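Local coordinates for putative integron gene cassette protein (Uncultured bacterium, PDB 3FUY) that is of unknown function and is encoded by a mobile integron gene cassette from a salt-marsh metagenome, at residues B[66-71]-B[143-148]. Numbering follows the deposited sequence.
Sequences LDKMKG and IADEHS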
ATOM      1  N   LEU B  66     -15.462   1.348   7.249  1.00 22.33           N
ATOM      2  CA  LEU B  66     -15.505   0.361   8.329  1.00 23.64           C
ATOM      3  C   LEU B  66     -16.940   0.087   8.806  1.00 22.71           C
ATOM      4  O   LEU B  66     -17.294  -1.056   9.101  1.00 22.19           O
ATOM      5  CB  LEU B  66     -14.615   0.785   9.503  1.00 23.91           C
ATOM      6  CG  LEU B  66     -13.105   0.771   9.207  1.00 27.40           C
ATOM      7  CD1 LEU B  66     -12.307   1.363  10.368  1.00 27.72           C
ATOM      8  CD2 LEU B  66     -12.635  -0.636   8.891  1.00 25.73           C
ATOM      9  N   ASP B  67     -17.767   1.127   8.891  1.00 22.33           N
ATOM     10  CA  ASP B  67     -19.150   0.920   9.307  1.00 22.56           C
ATOM     11  C   ASP B  67     -19.942   0.071   8.304  1.00 23.36           C
ATOM     12  O   ASP B  67     -20.728  -0.791   8.705  1.00 21.83           O
ATOM     13  CB  ASP B  67     -19.860   2.251   9.575  1.00 27.23           C
ATOM     14  CG  ASP B  67     -19.534   2.826  10.955  1.00 33.76           C
ATOM     15  OD1 ASP B  67     -18.889   2.135  11.769  1.00 41.27           O
ATOM     16  OD2 ASP B  67     -19.936   3.979  11.229  1.00 46.00           O
ATOM     17  N   LYS B  68     -19.740   0.308   7.004  1.00 20.95           N
ATOM     18  CA  LYS B  68     -20.413  -0.507   5.994  1.00 22.33           C
ATOM     19  C   LYS B  68     -19.868  -1.950   5.984  1.00 19.96           C
ATOM     20  O   LYS B  68     -20.613  -2.904   5.768  1.00 19.38           O
ATOM     21  CB  LYS B  68     -20.305   0.130   4.591  1.00 20.20           C
ATOM     22  CG  LYS B  68     -20.862   1.552   4.483  1.00 21.20           C
ATOM     23  CD  LYS B  68     -22.284   1.643   5.025  1.00 23.70           C
ATOM     24  CE  LYS B  68     -22.693   3.111   5.237  1.00 22.65           C
ATOM     25  NZ  LYS B  68     -24.125   3.255   5.624  1.00 23.66           N
HETATM   26  N   MSE B  69     -18.568  -2.114   6.221  1.00 21.43           N
HETATM   27  CA  MSE B  69     -18.007  -3.467   6.369  1.00 21.69           C
HETATM   28  C   MSE B  69     -18.706  -4.182   7.514  1.00 21.31           C
HETATM   29  O   MSE B  69     -19.039  -5.357   7.414  1.00 19.63           O
HETATM   30  CB  MSE B  69     -16.493  -3.420   6.618  1.00 20.73           C
HETATM   31  CG  MSE B  69     -15.757  -2.835   5.426  1.00 24.54           C
HETATM   32 SE   MSE B  69     -13.863  -2.527   5.759  0.89 31.31          SE
HETATM   33  CE  MSE B  69     -13.222  -4.370   5.721  1.00 20.55           C
ATOM     34  N   LYS B  70     -18.959  -3.452   8.597  1.00 19.79           N
ATOM     35  CA  LYS B  70     -19.669  -4.040   9.716  1.00 23.00           C
ATOM     36  C   LYS B  70     -21.132  -4.359   9.333  1.00 22.85           C
ATOM     37  O   LYS B  70     -21.666  -5.398   9.705  1.00 21.64           O
ATOM     38  CB  LYS B  70     -19.615  -3.117  10.929  1.00 25.41           C
ATOM     39  CG  LYS B  70     -20.361  -3.684  12.148  1.00 33.61           C
ATOM     40  CD  LYS B  70     -20.249  -2.759  13.357  1.00 38.31           C
ATOM     41  CE  LYS B  70     -20.952  -3.363  14.569  1.00 45.66           C
ATOM     42  NZ  LYS B  70     -22.377  -3.694  14.292  1.00 40.77           N
ATOM     43  N   GLY B  71     -21.770  -3.475   8.571  1.00 23.20           N
ATOM     44  CA  GLY B  71     -23.152  -3.714   8.184  1.00 21.37           C
ATOM     45  C   GLY B  71     -23.288  -5.015   7.395  1.00 23.52           C
ATOM     46  O   GLY B  71     -24.230  -5.794   7.600  1.00 21.50           O
ATOM     47  N   ILE B 143     -31.293   6.316   3.195  1.00 27.99           N
ATOM     48  CA  ILE B 143     -31.405   7.292   4.277  1.00 29.16           C
ATOM     49  C   ILE B 143     -30.020   7.798   4.675  1.00 27.74           C
ATOM     50  O   ILE B 143     -28.998   7.201   4.301  1.00 23.02           O
ATOM     51  CB  ILE B 143     -32.136   6.721   5.515  1.00 30.30           C
ATOM     52  CG1 ILE B 143     -31.342   5.586   6.153  1.00 28.46           C
ATOM     53  CG2 ILE B 143     -33.526   6.229   5.145  1.00 32.62           C
ATOM     54  CD1 ILE B 143     -31.902   5.124   7.479  1.00 31.16           C
ATOM     55  N   ALA B 144     -29.983   8.914   5.397  1.00 26.56           N
ATOM     56  CA  ALA B 144     -28.715   9.448   5.894  1.00 27.15           C
ATOM     57  C   ALA B 144     -28.347   8.720   7.172  1.00 27.03           C
ATOM     58  O   ALA B 144     -29.183   8.540   8.047  1.00 22.57           O
ATOM     59  CB  ALA B 144     -28.807  10.969   6.134  1.00 30.33           C
ATOM     60  N   ASP B 145     -27.088   8.295   7.278  1.00 27.63           N
ATOM     61  CA  ASP B 145     -26.678   7.476   8.406  1.00 26.06           C
ATOM     62  C   ASP B 145     -25.898   8.276   9.452  1.00 27.87           C
ATOM     63  O   ASP B 145     -25.961   9.516   9.488  1.00 26.39           O
ATOM     64  CB  ASP B 145     -25.869   6.257   7.911  1.00 23.50           C
ATOM     65  CG  ASP B 145     -24.531   6.654   7.258  1.00 25.49           C
ATOM     66  OD1 ASP B 145     -24.109   7.809   7.428  1.00 24.38           O
ATOM     67  OD2 ASP B 145     -23.914   5.811   6.565  1.00 26.43           O
ATOM     68  N   GLU B 146     -25.136   7.563  10.280  1.00 28.04           N
ATOM     69  CA  GLU B 146     -24.420   8.193  11.380  1.00 26.94           C
ATOM     70  C   GLU B 146     -23.224   8.988  10.882  1.00 25.87           C
ATOM     71  O   GLU B 146     -22.579   9.678  11.660  1.00 29.05           O
ATOM     72  CB  GLU B 146     -23.978   7.164  12.422  1.00 30.82           C
ATOM     73  CG  GLU B 146     -25.116   6.516  13.177  1.00 33.42           C
ATOM     74  CD  GLU B 146     -25.983   5.654  12.278  1.00 40.29           C
ATOM     75  OE1 GLU B 146     -25.431   5.015  11.351  1.00 35.61           O
ATOM     76  OE2 GLU B 146     -27.218   5.638  12.484  1.00 46.30           O
ATOM     77  N   HIS B 147     -22.931   8.882   9.590  1.00 26.25           N
ATOM     78  CA  HIS B 147     -21.931   9.749   8.958  1.00 28.76           C
ATOM     79  C   HIS B 147     -22.576  10.787   8.044  1.00 27.53           C
ATOM     80  O   HIS B 147     -21.891  11.415   7.244  1.00 29.70           O
ATOM     81  CB  HIS B 147     -20.906   8.919   8.162  1.00 25.50           C
ATOM     82  CG  HIS B 147     -19.943   8.152   9.022  1.00 28.74           C
ATOM     83  ND1 HIS B 147     -20.176   6.855   9.430  1.00 30.15           N
ATOM     84  CD2 HIS B 147     -18.742   8.497   9.545  1.00 29.17           C
ATOM     85  CE1 HIS B 147     -19.166   6.436  10.174  1.00 28.97           C
ATOM     86  NE2 HIS B 147     -18.281   7.413  10.260  1.00 29.54           N
ATOM     87  N   SER B 148     -23.891  10.964   8.158  1.00 26.57           N
ATOM     88  CA  SER B 148     -24.645  11.806   7.223  1.00 24.80           C
ATOM     89  C   SER B 148     -24.426  11.362   5.783  1.00 27.25           C
ATOM     90  O   SER B 148     -24.423  12.181   4.872  1.00 30.82           O
ATOM     91  CB  SER B 148     -24.256  13.278   7.349  1.00 29.72           C
ATOM     92  OG  SER B 148     -24.466  13.738   8.665  1.00 36.08           O
TER
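An Asx turn in the loop between helix 121-138 and strand 150-160, the edge strand of the chain's mixed sheet, is tied to helix 59-79 by a salt bridge from Lys68 to Asp145. It is a worked example of how one carboxylate can shape its own loop and anchor it to a neighbouring helix. Asp145 OD1 accepts the backbone N of His147 at 2.7 Å, the N-H arriving from above the carboxylate plane, 49° out of it; the backbone N of Cys149 also hydrogen-bonds to this oxygen. A type I turn from Asp145 to Ser148 is superposed on the Asx turn, closed by Ser148 N on Asp145 O at 2.9 Å. Asp67 CG lies at the edge of the His147 ring, in its plane, but this approach is too tight in the model to be trusted. One helical turn before Asp67, Asp63 OD2 is hydrogen-bonded to NE2 of the same ring. The lysine bends about CB-CG (chi2 -52°) and then runs extended, which brings its ammonium to the loop although its CB does not point there. Thr151 OG1 and Leu139 O also bond to this NZ, so three oxygens grip the charge of a largely buried residue. In the salt bridge itself, Asp145 OD2 faces the helix and offers its anti lone pair to Lys68 NZ at 2.7 Å.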